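Local coordinates for protein putative aspartyl-tRNA synthetase (Leishmania major, PDB 6OD8) that probably attaches L-aspartate to tRNA(Asp) at the expense of ATP, releasing AMP and diphosphate, as a class II aminoacyl-tRNA synthetase, at residues A219-Q224 and A546-R551; P295-E300 and L308-G313; D444-D449 and D474-G479; E480-G485 and F526-E531. All coordinates share one frame; numbering follows the deposited sequence.

Interaction 1 of 4, residues A219-Q224 and A546-R551; sequences AIFRLQ and ASLFPR
F221 and L548 meet ring to methyl: CD1 of L548 stands over the centre of the F221 ring, 3.6 Å from its centroid and 8° off the ring normal, a CH-pi contact over the face. The leucine brings this methyl round with CG anti to its backbone N, though twisted well off the staggered value (chi1 -150°). The rim of the same ring meets the backbone of the loop. F221 CE2 lies 3.4 Å from L548 N, while the carbonyl carbon of S547 lies at the ring edge, near its plane, 3.5 Å from F221 CZ.

A546 contributes backbone more than side chain, since its CB points away from the helix. Its CA rests against I220 CG2 at 4.0 Å, and its carbonyl oxygen accepts a hydrogen bond from Q224 NE2 (2.9 Å, N-H...O angle 135°). That oxygen lies in the amide plane of Q224, whereas NE2 stands above the carbonyl plane of A546. A water 3.0 Å from Q224 NE2 accepts a second N-H there and also accepts from L548 N.

The helix is the front part of 215-237, which corresponds to the long helix of class II motif 1, an element of the dimer interface in this family. Consistent with that, L548 also packs on I243 of the second subunit. R208 of the same chain binds the carbonyl oxygens of S547 and L548.

Chemically, the ring takes a methyl on its face and loop backbone at its rim, while one primary amide meets the polar groups, one N-H directly and the other through water.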
loop_
_atom_site.group_PDB
_atom_site.type_symbol
_atom_site.label_atom_id
_atom_site.label_comp_id
_atom_site.label_asym_id
_atom_site.label_seq_id
_atom_site.Cartn_x
_atom_site.Cartn_y
_atom_site.Cartn_z
ATOM N N ALA A 219 5.391 13.398 14.054
ATOM C CA ALA A 219 4.625 14.118 13.032
ATOM C C ALA A 219 5.095 13.754 11.639
ATOM O O ALA A 219 4.280 13.643 10.713
ATOM C CB ALA A 219 4.727 15.638 13.241
ATOM N N ILE A 220 6.405 13.602 11.456
ATOM C CA ILE A 220 6.913 13.213 10.135
ATOM C C ILE A 220 6.259 11.924 9.658
ATOM O O ILE A 220 5.851 11.806 8.493
ATOM C CB ILE A 220 8.445 13.083 10.169
ATOM C CG1 ILE A 220 9.089 14.457 10.325
ATOM C CG2 ILE A 220 8.948 12.383 8.934
ATOM C CD1 ILE A 220 10.598 14.390 10.624
ATOM N N PHE A 221 6.120 10.942 10.547
ATOM C CA PHE A 221 5.619 9.664 10.059
ATOM C C PHE A 221 4.102 9.621 9.971
ATOM O O PHE A 221 3.574 8.859 9.160
ATOM C CB PHE A 221 6.194 8.535 10.913
ATOM C CG PHE A 221 7.660 8.349 10.665
ATOM C CD1 PHE A 221 8.594 8.794 11.574
ATOM C CD2 PHE A 221 8.095 7.802 9.461
ATOM C CE1 PHE A 221 9.948 8.658 11.314
ATOM C CE2 PHE A 221 9.442 7.679 9.182
ATOM C CZ PHE A 221 10.373 8.103 10.121
ATOM N N ARG A 222 3.393 10.450 10.736
ATOM C CA ARG A 222 1.976 10.651 10.451
ATOM C C ARG A 222 1.786 11.271 9.065
ATOM O O ARG A 222 0.884 10.875 8.317
ATOM C CB ARG A 222 1.343 11.532 11.526
ATOM C CG ARG A 222 1.268 10.849 12.915
ATOM C CD ARG A 222 0.753 11.818 13.973
ATOM N NE ARG A 222 -0.598 12.234 13.632
ATOM C CZ ARG A 222 -1.700 11.630 14.076
ATOM N NH1 ARG A 222 -1.607 10.593 14.902
ATOM N NH2 ARG A 222 -2.896 12.070 13.699
ATOM N N LEU A 223 2.613 12.261 8.716
ATOM C CA LEU A 223 2.512 12.852 7.378
ATOM C C LEU A 223 2.904 11.857 6.294
ATOM O O LEU A 223 2.282 11.821 5.232
ATOM C CB LEU A 223 3.375 14.119 7.284
ATOM C CG LEU A 223 2.874 15.258 8.179
ATOM C CD1 LEU A 223 3.941 16.347 8.274
ATOM C CD2 LEU A 223 1.565 15.821 7.640
ATOM N N GLN A 224 3.897 11.005 6.555
ATOM C CA GLN A 224 4.227 9.969 5.584
ATOM C C GLN A 224 3.022 9.074 5.302
ATOM O O GLN A 224 2.735 8.738 4.142
ATOM C CB GLN A 224 5.410 9.133 6.082
ATOM C CG GLN A 224 6.068 8.279 4.967
ATOM C CD GLN A 224 6.660 6.980 5.510
ATOM O OE1 GLN A 224 5.936 6.021 5.770
ATOM N NE2 GLN A 224 7.963 6.963 5.705
ATOM N N ALA A 546 12.879 10.562 7.432
ATOM C CA ALA A 546 11.568 10.223 6.884
ATOM C C ALA A 546 11.451 8.748 6.531
ATOM O O ALA A 546 10.561 8.356 5.758
ATOM C CB ALA A 546 11.255 11.083 5.659
ATOM N N SER A 547 12.339 7.918 7.065
ATOM C CA SER A 547 12.296 6.478 6.845
ATOM C C SER A 547 12.323 5.837 8.223
ATOM O O SER A 547 13.209 6.138 9.020
ATOM C CB SER A 547 13.477 6.003 5.988
ATOM O OG SER A 547 13.443 4.589 5.779
ATOM N N LEU A 548 11.330 4.994 8.509
ATOM C CA LEU A 548 11.092 4.552 9.881
ATOM C C LEU A 548 12.308 3.832 10.459
ATOM O O LEU A 548 12.773 4.159 11.554
ATOM C CB LEU A 548 9.849 3.655 9.897
ATOM C CG LEU A 548 8.900 3.515 11.064
ATOM C CD1 LEU A 548 8.564 4.858 11.688
ATOM C CD2 LEU A 548 7.621 2.761 10.580
ATOM N N PHE A 549 12.828 2.830 9.750
ATOM C CA PHE A 549 14.015 2.090 10.182
ATOM C C PHE A 549 14.947 2.070 8.981
ATOM O O PHE A 549 14.883 1.146 8.158
ATOM C CB PHE A 549 13.659 0.671 10.636
ATOM C CG PHE A 549 12.718 0.641 11.807
ATOM C CD1 PHE A 549 13.205 0.843 13.102
ATOM C CD2 PHE A 549 11.348 0.448 11.611
ATOM C CE1 PHE A 549 12.330 0.828 14.207
ATOM C CE2 PHE A 549 10.459 0.427 12.704
ATOM C CZ PHE A 549 10.947 0.618 13.994
ATOM N N PRO A 550 15.796 3.090 8.824
ATOM C CA PRO A 550 16.455 3.303 7.526
ATOM C C PRO A 550 17.445 2.194 7.173
ATOM O O PRO A 550 18.014 1.508 8.023
ATOM C CB PRO A 550 17.176 4.652 7.706
ATOM C CG PRO A 550 16.413 5.370 8.789
ATOM C CD PRO A 550 16.005 4.231 9.740
ATOM N N ARG A 551 17.670 2.052 5.872
ATOM C CA ARG A 551 18.653 1.131 5.328
ATOM C C ARG A 551 19.617 1.941 4.472
ATOM O O ARG A 551 19.180 2.680 3.590
ATOM C CB ARG A 551 17.987 0.051 4.464
ATOM C CG ARG A 551 17.100 -0.941 5.248
ATOM C CD ARG A 551 18.028 -1.829 6.095
ATOM N NE ARG A 551 17.305 -2.737 6.987
ATOM C CZ ARG A 551 17.011 -2.469 8.257
ATOM N NH1 ARG A 551 17.356 -1.304 8.807
ATOM N NH2 ARG A 551 16.349 -3.367 8.970
HETATM O O HOH W 1 9.245 4.310 6.449
#

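Interaction 2 of 4, residues P295-E300 and L308-G313; sequences PVFRSE and LTEFVG
P295-F297 and E310-V312 are the antiparallel strands of a hairpin whose connecting loop follows F297 and ends before E310. Three backbone bonds set the register: V296 N to F311 O at 2.9 Å, F311 N to V296 O at 3.0 Å, and, past the strand end, R298 N to T309 O at 2.9 Å.

On the face bearing V296 and F311, V296 CG2 sits over the centre of the F311 ring, 3.4 Å from the centroid and 11° off its normal. F311 holds CG between its backbone N and carbonyl carbon (chi1 57°), which lays the ring beneath that methyl. The rim of the ring is used by R298: CG touches CE2 of F311 at 3.5 Å in the ring plane, and the bent arginine chain then brings its guanidinium face over F311 CZ. The two planes are 70° apart, so the ring offers its edge, not its pi face, to the cation, and R298 NH2 is bonded to Q273 O.

This strand-loop-strand unit, with its FRSE sequence, is motif 2 of class II synthetases, whose loop and strands border the ATP site in the family. On the other face, F297 and E310 run side by side, with F297 CE1 3.4 Å from E310 CD. The E310 carboxylate oxygens accept from the backbone N of K247 and I248 of the second subunit, while T309 OG1 is hydrogen-bonded to Y264 OH of that same subunit.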
loop_
_atom_site.group_PDB
_atom_site.type_symbol
_atom_site.label_atom_id
_atom_site.label_comp_id
_atom_site.label_asym_id
_atom_site.label_seq_id
_atom_site.Cartn_x
_atom_site.Cartn_y
_atom_site.Cartn_z
ATOM N N PRO A 295 8.148 -1.687 -1.592
ATOM C CA PRO A 295 9.587 -1.465 -1.447
ATOM C C PRO A 295 10.302 -1.468 -2.784
ATOM O O PRO A 295 9.935 -2.185 -3.717
ATOM C CB PRO A 295 10.071 -2.638 -0.584
ATOM C CG PRO A 295 8.894 -3.527 -0.348
ATOM C CD PRO A 295 7.660 -2.906 -0.903
ATOM N N VAL A 296 11.361 -0.668 -2.837
ATOM C CA VAL A 296 12.277 -0.606 -3.966
ATOM C C VAL A 296 13.681 -0.629 -3.378
ATOM O O VAL A 296 13.895 -0.303 -2.210
ATOM C CB VAL A 296 12.035 0.639 -4.835
ATOM C CG1 VAL A 296 10.666 0.536 -5.498
ATOM C CG2 VAL A 296 12.090 1.879 -4.018
ATOM N N PHE A 297 14.642 -1.064 -4.183
ATOM C CA PHE A 297 15.984 -1.342 -3.684
ATOM C C PHE A 297 16.988 -0.730 -4.648
ATOM O O PHE A 297 16.849 -0.891 -5.862
ATOM C CB PHE A 297 16.197 -2.858 -3.514
ATOM C CG PHE A 297 15.184 -3.522 -2.589
ATOM C CD1 PHE A 297 15.390 -3.552 -1.214
ATOM C CD2 PHE A 297 14.020 -4.110 -3.099
ATOM C CE1 PHE A 297 14.456 -4.166 -0.348
ATOM C CE2 PHE A 297 13.075 -4.713 -2.248
ATOM C CZ PHE A 297 13.299 -4.737 -0.856
ATOM N N ARG A 298 17.950 0.025 -4.112
ATOM C CA ARG A 298 19.042 0.604 -4.888
ATOM C C ARG A 298 20.340 -0.002 -4.388
ATOM O O ARG A 298 20.649 0.083 -3.198
ATOM C CB ARG A 298 19.081 2.126 -4.765
ATOM C CG ARG A 298 17.877 2.812 -5.411
ATOM C CD ARG A 298 17.596 2.266 -6.819
ATOM N NE ARG A 298 16.163 2.113 -7.069
ATOM C CZ ARG A 298 15.368 3.099 -7.479
ATOM N NH1 ARG A 298 15.871 4.310 -7.692
ATOM N NH2 ARG A 298 14.072 2.878 -7.673
ATOM N N SER A 299 21.098 -0.608 -5.292
ATOM C CA SER A 299 22.291 -1.333 -4.895
ATOM C C SER A 299 23.559 -0.493 -4.991
ATOM O O SER A 299 24.645 -1.049 -4.896
ATOM C CB SER A 299 22.440 -2.604 -5.737
ATOM O OG SER A 299 22.453 -2.306 -7.123
ATOM N N GLU A 300 23.453 0.823 -5.156
ATOM C CA GLU A 300 24.652 1.647 -5.224
ATOM C C GLU A 300 25.195 1.926 -3.827
ATOM O O GLU A 300 24.446 2.157 -2.873
ATOM C CB GLU A 300 24.374 2.956 -5.968
ATOM C CG GLU A 300 23.083 3.636 -5.584
ATOM C CD GLU A 300 22.552 4.528 -6.690
ATOM O OE1 GLU A 300 23.204 4.601 -7.754
ATOM O OE2 GLU A 300 21.484 5.149 -6.501
ATOM N N LEU A 308 18.948 6.133 0.193
ATOM C CA LEU A 308 18.646 4.943 0.970
ATOM C C LEU A 308 18.852 3.728 0.082
ATOM O O LEU A 308 18.667 3.801 -1.139
ATOM C CB LEU A 308 17.194 4.965 1.468
ATOM C CG LEU A 308 16.762 6.108 2.394
ATOM C CD1 LEU A 308 15.248 6.080 2.582
ATOM C CD2 LEU A 308 17.484 5.993 3.745
ATOM N N THR A 309 19.251 2.609 0.687
ATOM C CA THR A 309 19.391 1.395 -0.107
ATOM C C THR A 309 18.067 0.654 -0.248
ATOM O O THR A 309 17.892 -0.127 -1.189
ATOM C CB THR A 309 20.443 0.476 0.502
ATOM O OG1 THR A 309 20.119 0.235 1.870
ATOM C CG2 THR A 309 21.816 1.132 0.431
ATOM N N GLU A 310 17.153 0.859 0.687
ATOM C CA GLU A 310 15.806 0.350 0.569
ATOM C C GLU A 310 14.884 1.513 0.839
ATOM O O GLU A 310 15.072 2.230 1.831
ATOM C CB GLU A 310 15.540 -0.793 1.581
ATOM C CG GLU A 310 14.059 -1.157 1.608
ATOM C CD GLU A 310 13.730 -2.396 2.459
ATOM O OE1 GLU A 310 14.644 -2.995 3.069
ATOM O OE2 GLU A 310 12.541 -2.769 2.499
ATOM N N PHE A 311 13.891 1.708 -0.021
ATOM C CA PHE A 311 12.873 2.703 0.313
ATOM C C PHE A 311 11.542 2.251 -0.279
ATOM O O PHE A 311 11.330 1.059 -0.537
ATOM C CB PHE A 311 13.334 4.117 -0.104
ATOM C CG PHE A 311 13.685 4.260 -1.556
ATOM C CD1 PHE A 311 12.829 4.938 -2.421
ATOM C CD2 PHE A 311 14.888 3.762 -2.049
ATOM C CE1 PHE A 311 13.163 5.115 -3.771
ATOM C CE2 PHE A 311 15.227 3.921 -3.396
ATOM C CZ PHE A 311 14.362 4.601 -4.255
ATOM N N VAL A 312 10.618 3.186 -0.428
ATOM C CA VAL A 312 9.250 2.874 -0.822
ATOM C C VAL A 312 8.929 3.662 -2.077
ATOM O O VAL A 312 9.094 4.892 -2.105
ATOM C CB VAL A 312 8.222 3.204 0.278
ATOM C CG1 VAL A 312 6.800 2.975 -0.269
ATOM C CG2 VAL A 312 8.497 2.385 1.567
ATOM N N GLY A 313 8.483 2.951 -3.111
ATOM C CA GLY A 313 8.105 3.568 -4.369
ATOM C C GLY A 313 6.596 3.670 -4.511
ATOM O O GLY A 313 5.863 2.732 -4.194
#

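Interaction 3 of 4, residues D444-D449 and D474-G479; sequences DFFISD and DMFIRG. With EDO (1,2-ethanediol), chain K; EDO (1,2-ethanediol), chain E.
F446 and F476 make the tight centre of this strand pair. CD2 of F476 lies over the F446 face, displaced toward the rim, 3.6 Å from F446 CZ. The planes are only 15° apart but the centroids 5.0 Å, so the rings barely overlap. F446 reaches there with CG between its backbone N and carbonyl carbon (chi1 78°).

On the opposite sheet face, M475 SD approaches F445 CZ at 3.7 Å, an oblique Met-aromatic contact, and I477 CG1 meets the F445 ring edge at CD1 (3.6 Å). Antiparallel backbone bonds, including a reciprocal pair between S448 and D474, join the two strands as neighbours in the catalytic-domain sheet.

The far end is looser and wetter. R478 N still donates to D444 O (2.8 Å), while a water binds that oxygen and G479 N. D444 OD1 accepts from O2 of a 1,2-ethanediol, probably from the crystallisation liquor, at 2.7 Å and pairs with K438.

D444 OD2 and R478 NH1 stand 4.1 Å apart, the oxygen well out of the guanidinium plane; OD2 accepts from V362 N and R478 NE donates to L536 O. Their attraction is probably diffuse electrostatics, and the direct polar hold is a backbone one.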
loop_
_atom_site.group_PDB
_atom_site.type_symbol
_atom_site.label_atom_id
_atom_site.label_comp_id
_atom_site.label_asym_id
_atom_site.label_seq_id
_atom_site.Cartn_x
_atom_site.Cartn_y
_atom_site.Cartn_z
ATOM N N ASP A 444 8.145 26.508 -5.916
ATOM C CA ASP A 444 9.054 25.458 -5.471
ATOM C C ASP A 444 8.858 24.146 -6.222
ATOM O O ASP A 444 9.560 23.174 -5.918
ATOM C CB ASP A 444 8.861 25.158 -3.965
ATOM C CG ASP A 444 9.110 26.364 -3.076
ATOM O OD1 ASP A 444 10.129 27.063 -3.254
ATOM O OD2 ASP A 444 8.277 26.598 -2.177
ATOM N N PHE A 445 7.930 24.100 -7.190
ATOM C CA PHE A 445 7.552 22.881 -7.897
ATOM C C PHE A 445 7.457 23.165 -9.389
ATOM O O PHE A 445 6.782 24.116 -9.785
ATOM C CB PHE A 445 6.200 22.364 -7.402
ATOM C CG PHE A 445 5.817 21.018 -7.979
ATOM C CD1 PHE A 445 6.142 19.850 -7.311
ATOM C CD2 PHE A 445 5.165 20.924 -9.197
ATOM C CE1 PHE A 445 5.802 18.606 -7.830
ATOM C CE2 PHE A 445 4.834 19.681 -9.720
ATOM C CZ PHE A 445 5.154 18.527 -9.041
ATOM N N PHE A 446 8.080 22.332 -10.218
ATOM C CA PHE A 446 7.970 22.552 -11.657
ATOM C C PHE A 446 8.380 21.282 -12.388
ATOM O O PHE A 446 9.024 20.389 -11.825
ATOM C CB PHE A 446 8.795 23.760 -12.121
ATOM C CG PHE A 446 10.279 23.496 -12.239
ATOM C CD1 PHE A 446 10.832 23.145 -13.456
ATOM C CD2 PHE A 446 11.114 23.595 -11.127
ATOM C CE1 PHE A 446 12.207 22.905 -13.584
ATOM C CE2 PHE A 446 12.471 23.322 -11.236
ATOM C CZ PHE A 446 13.016 22.992 -12.462
ATOM N N ILE A 447 7.963 21.180 -13.642
ATOM C CA ILE A 447 8.408 20.058 -14.455
ATOM C C ILE A 447 9.259 20.591 -15.601
ATOM O O ILE A 447 9.005 21.684 -16.109
ATOM C CB ILE A 447 7.229 19.195 -14.957
ATOM C CG1 ILE A 447 6.560 19.814 -16.172
ATOM C CG2 ILE A 447 6.204 19.016 -13.850
ATOM C CD1 ILE A 447 7.056 19.268 -17.508
ATOM N N SER A 448 10.289 19.822 -15.970
ATOM C CA SER A 448 11.132 20.066 -17.130
ATOM C C SER A 448 10.772 19.021 -18.169
ATOM O O SER A 448 10.863 17.823 -17.893
ATOM C CB SER A 448 12.623 19.970 -16.787
ATOM O OG SER A 448 13.435 20.225 -17.949
ATOM N N ASP A 449 10.406 19.486 -19.365
ATOM C CA ASP A 449 9.762 18.688 -20.397
ATOM C C ASP A 449 10.731 18.365 -21.537
ATOM O O ASP A 449 11.447 19.249 -22.016
ATOM C CB ASP A 449 8.552 19.464 -20.928
ATOM C CG ASP A 449 7.728 18.666 -21.871
ATOM O OD1 ASP A 449 7.627 17.441 -21.646
ATOM O OD2 ASP A 449 7.181 19.256 -22.835
ATOM N N ASP A 474 10.856 15.416 -16.077
ATOM C CA ASP A 474 11.187 15.299 -14.663
ATOM C C ASP A 474 10.386 16.341 -13.893
ATOM O O ASP A 474 10.150 17.444 -14.392
ATOM C CB ASP A 474 12.679 15.555 -14.386
ATOM C CG ASP A 474 13.544 14.307 -14.496
ATOM O OD1 ASP A 474 13.066 13.259 -14.981
ATOM O OD2 ASP A 474 14.730 14.401 -14.099
ATOM N N MET A 475 9.999 15.994 -12.670
ATOM C CA MET A 475 9.446 16.936 -11.708
ATOM C C MET A 475 10.439 17.225 -10.597
ATOM O O MET A 475 11.154 16.336 -10.128
ATOM C CB MET A 475 8.165 16.415 -11.047
ATOM C CG MET A 475 7.065 16.099 -12.007
ATOM S SD MET A 475 5.616 15.458 -11.121
ATOM C CE MET A 475 4.310 16.076 -12.184
ATOM N N PHE A 476 10.413 18.466 -10.123
ATOM C CA PHE A 476 11.343 18.944 -9.115
ATOM C C PHE A 476 10.569 19.568 -7.960
ATOM O O PHE A 476 9.603 20.313 -8.169
ATOM C CB PHE A 476 12.325 19.976 -9.707
ATOM C CG PHE A 476 13.188 19.427 -10.825
ATOM C CD1 PHE A 476 14.447 18.910 -10.551
ATOM C CD2 PHE A 476 12.734 19.423 -12.139
ATOM C CE1 PHE A 476 15.236 18.381 -11.565
ATOM C CE2 PHE A 476 13.520 18.894 -13.165
ATOM C CZ PHE A 476 14.783 18.390 -12.885
ATOM N N ILE A 477 11.013 19.266 -6.742
ATOM C CA ILE A 477 10.531 19.912 -5.529
ATOM C C ILE A 477 11.732 20.532 -4.837
ATOM O O ILE A 477 12.718 19.835 -4.562
ATOM C CB ILE A 477 9.829 18.919 -4.577
ATOM C CG1 ILE A 477 8.635 18.245 -5.257
ATOM C CG2 ILE A 477 9.375 19.647 -3.320
ATOM C CD1 ILE A 477 7.899 17.240 -4.334
ATOM N N ARG A 478 11.647 21.832 -4.548
ATOM C CA ARG A 478 12.753 22.578 -3.948
ATOM C C ARG A 478 14.082 22.291 -4.651
ATOM O O ARG A 478 15.114 22.084 -4.011
ATOM C CB ARG A 478 12.856 22.286 -2.443
ATOM C CG ARG A 478 11.585 22.531 -1.634
ATOM C CD ARG A 478 11.908 22.562 -0.155
ATOM N NE ARG A 478 10.713 22.468 0.675
ATOM C CZ ARG A 478 10.033 23.515 1.141
ATOM N NH1 ARG A 478 10.425 24.744 0.848
ATOM N NH2 ARG A 478 8.960 23.331 1.912
ATOM N N GLY A 479 14.061 22.277 -5.987
ATOM C CA GLY A 479 15.290 22.154 -6.752
ATOM C C GLY A 479 15.868 20.758 -6.845
ATOM O O GLY A 479 17.028 20.605 -7.258
HETATM C C1 EDO K . 14.355 25.976 -5.095
HETATM O O1 EDO K . 15.240 26.839 -4.378
HETATM C C2 EDO K . 12.914 26.337 -4.799
HETATM O O2 EDO K . 12.537 25.858 -3.504
HETATM C C1 EDO E . 6.777 22.632 -22.034
HETATM O O1 EDO E . 5.678 21.826 -21.605
HETATM C C2 EDO E . 6.619 24.054 -21.495
HETATM O O2 EDO E . 5.858 24.859 -22.402
HETATM O O HOH W 2 11.796 23.010 -7.729
HETATM O O HOH W 3 8.703 27.372 0.123
#

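Interaction 4 of 4, residues E480-G485 and F526-E531; sequences EEISSG and FGIGLE
G527 O is gripped by the S483 hydroxyl and by a water. S483 OG donates to it at 2.7 Å, from well above the carbonyl plane, having been placed there with OG anti to the backbone N (chi1 -177°). The water donates to the same oxygen at 2.9 Å and accepts from S484 N at 3.2 Å. S483 CA adds a CA-H...O contact.

No direct backbone N-H...O bond joins the two segments. Their axes run almost antiparallel (168°), but the pairing is loose; a second water accepts from G529 N (2.8 Å) and donates to I482 O, bridging the strands, and F526 CA makes a CA-H...O contact with S484 O at 3.3 Å. Apolar contact is light: I482 CG1 lies 4.0 Å from I528 CG2, while G485 CA sits against F526 CB at 3.8 Å.

On its other side, 480-485 carries a classic beta bulge, I482 and S483 both facing M475 of the neighbouring strand. Beyond I528 the chain passes through G529, at the N-cap position, into helix 530-538, whose R532 forms a salt bridge with E480. A glycine-rich strand running straight into a helix, FGIGLE followed by R532, is motif 3 of class II synthetases.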
loop_
_atom_site.group_PDB
_atom_site.type_symbol
_atom_site.label_atom_id
_atom_site.label_comp_id
_atom_site.label_asym_id
_atom_site.label_seq_id
_atom_site.Cartn_x
_atom_site.Cartn_y
_atom_site.Cartn_z
ATOM N N GLU A 480 15.108 19.729 -6.465
ATOM C CA GLU A 480 15.601 18.360 -6.489
ATOM C C GLU A 480 14.576 17.460 -7.156
ATOM O O GLU A 480 13.370 17.586 -6.908
ATOM C CB GLU A 480 15.911 17.873 -5.066
ATOM C CG GLU A 480 16.935 18.772 -4.393
ATOM C CD GLU A 480 17.488 18.175 -3.108
ATOM O OE1 GLU A 480 17.757 16.949 -3.072
ATOM O OE2 GLU A 480 17.659 18.937 -2.143
ATOM N N GLU A 481 15.082 16.553 -8.000
ATOM C CA GLU A 481 14.238 15.660 -8.779
ATOM C C GLU A 481 13.437 14.749 -7.856
ATOM O O GLU A 481 13.986 14.126 -6.947
ATOM C CB GLU A 481 15.113 14.829 -9.730
ATOM C CG GLU A 481 14.351 13.989 -10.749
ATOM C CD GLU A 481 14.099 12.550 -10.293
ATOM O OE1 GLU A 481 14.712 12.110 -9.292
ATOM O OE2 GLU A 481 13.282 11.859 -10.941
ATOM N N ILE A 482 12.132 14.662 -8.088
ATOM C CA ILE A 482 11.279 13.791 -7.287
ATOM C C ILE A 482 10.587 12.711 -8.122
ATOM O O ILE A 482 10.228 11.653 -7.577
ATOM C CB ILE A 482 10.239 14.607 -6.485
ATOM C CG1 ILE A 482 9.482 13.725 -5.478
ATOM C CG2 ILE A 482 9.232 15.284 -7.418
ATOM C CD1 ILE A 482 10.382 13.073 -4.403
ATOM N N SER A 483 10.448 12.892 -9.434
ATOM C CA SER A 483 9.733 11.914 -10.244
ATOM C C SER A 483 10.105 12.118 -11.706
ATOM O O SER A 483 10.251 13.253 -12.158
ATOM C CB SER A 483 8.210 12.041 -10.058
ATOM O OG SER A 483 7.498 11.036 -10.807
ATOM N N SER A 484 10.273 11.008 -12.428
ATOM C CA SER A 484 10.445 11.005 -13.877
ATOM C C SER A 484 9.259 10.277 -14.496
ATOM O O SER A 484 8.899 9.191 -14.033
ATOM C CB SER A 484 11.754 10.298 -14.266
ATOM O OG SER A 484 12.873 10.994 -13.755
ATOM N N GLY A 485 8.652 10.871 -15.521
ATOM C CA GLY A 485 7.582 10.219 -16.261
ATOM C C GLY A 485 7.880 10.194 -17.745
ATOM O O GLY A 485 8.607 11.039 -18.266
ATOM N N PHE A 526 5.074 6.852 -14.251
ATOM C CA PHE A 526 6.045 7.592 -13.450
ATOM C C PHE A 526 6.182 6.909 -12.094
ATOM O O PHE A 526 5.333 6.106 -11.702
ATOM C CB PHE A 526 5.623 9.056 -13.277
ATOM C CG PHE A 526 4.227 9.234 -12.718
ATOM C CD1 PHE A 526 4.027 9.338 -11.344
ATOM C CD2 PHE A 526 3.123 9.346 -13.574
ATOM C CE1 PHE A 526 2.745 9.521 -10.827
ATOM C CE2 PHE A 526 1.839 9.555 -13.073
ATOM C CZ PHE A 526 1.645 9.620 -11.701
ATOM N N GLY A 527 7.261 7.232 -11.386
ATOM C CA GLY A 527 7.461 6.730 -10.030
ATOM C C GLY A 527 7.871 7.861 -9.112
ATOM O O GLY A 527 8.429 8.867 -9.552
ATOM N N ILE A 528 7.582 7.691 -7.815
ATOM C CA ILE A 528 7.880 8.707 -6.801
ATOM C C ILE A 528 8.451 8.011 -5.574
ATOM O O ILE A 528 7.846 7.058 -5.081
ATOM C CB ILE A 528 6.623 9.498 -6.364
ATOM C CG1 ILE A 528 5.808 10.016 -7.542
ATOM C CG2 ILE A 528 6.981 10.612 -5.370
ATOM C CD1 ILE A 528 4.345 10.316 -7.146
ATOM N N GLY A 529 9.588 8.501 -5.057
ATOM C CA GLY A 529 10.077 8.012 -3.770
ATOM C C GLY A 529 9.317 8.581 -2.581
ATOM O O GLY A 529 9.219 9.806 -2.425
ATOM N N LEU A 530 8.769 7.713 -1.725
ATOM C CA LEU A 530 7.898 8.196 -0.651
ATOM C C LEU A 530 8.681 9.003 0.385
ATOM O O LEU A 530 8.290 10.121 0.739
ATOM C CB LEU A 530 7.195 7.006 0.018
ATOM C CG LEU A 530 6.503 7.334 1.355
ATOM C CD1 LEU A 530 5.340 8.249 1.110
ATOM C CD2 LEU A 530 6.049 6.028 2.051
ATOM N N GLU A 531 9.766 8.425 0.910
ATOM C CA GLU A 531 10.596 9.129 1.881
ATOM C C GLU A 531 11.139 10.430 1.295
ATOM O O GLU A 531 11.195 11.449 1.989
ATOM C CB GLU A 531 11.741 8.223 2.333
ATOM C CG GLU A 531 11.255 6.898 2.942
ATOM C CD GLU A 531 11.077 5.774 1.915
ATOM O OE1 GLU A 531 10.957 6.048 0.694
ATOM O OE2 GLU A 531 11.093 4.611 2.350
HETATM O O HOH W 4 11.607 10.224 -6.004
HETATM O O HOH W 5 10.972 8.292 -10.921
#

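Overall arrangement
Interactions 2, 3 and 4 lie on one antiparallel-dominated sheet, the class II catalytic fold, with interaction 1 beside it. Interaction 4 touches the other three. It meets interaction 3, centres 10 Å apart, through M475 N to S483 O (2.8 Å) and D474 OD1 to S484 OG (2.6 Å), probable hydrogen bonds. Toward interaction 2, V312 O probably bonds L530 N (2.9 Å), joining motifs 2 and 3, which border the ATP site in class II synthetases. Toward interaction 1, A546 O packs on E531 CG at 3.2 Å. R551 O, 2.9 Å from T309 N, ties interaction 1 to interaction 2, and both face the second subunit. Interactions 2 and 3 do not touch, their nearest atoms being about 12 Å apart.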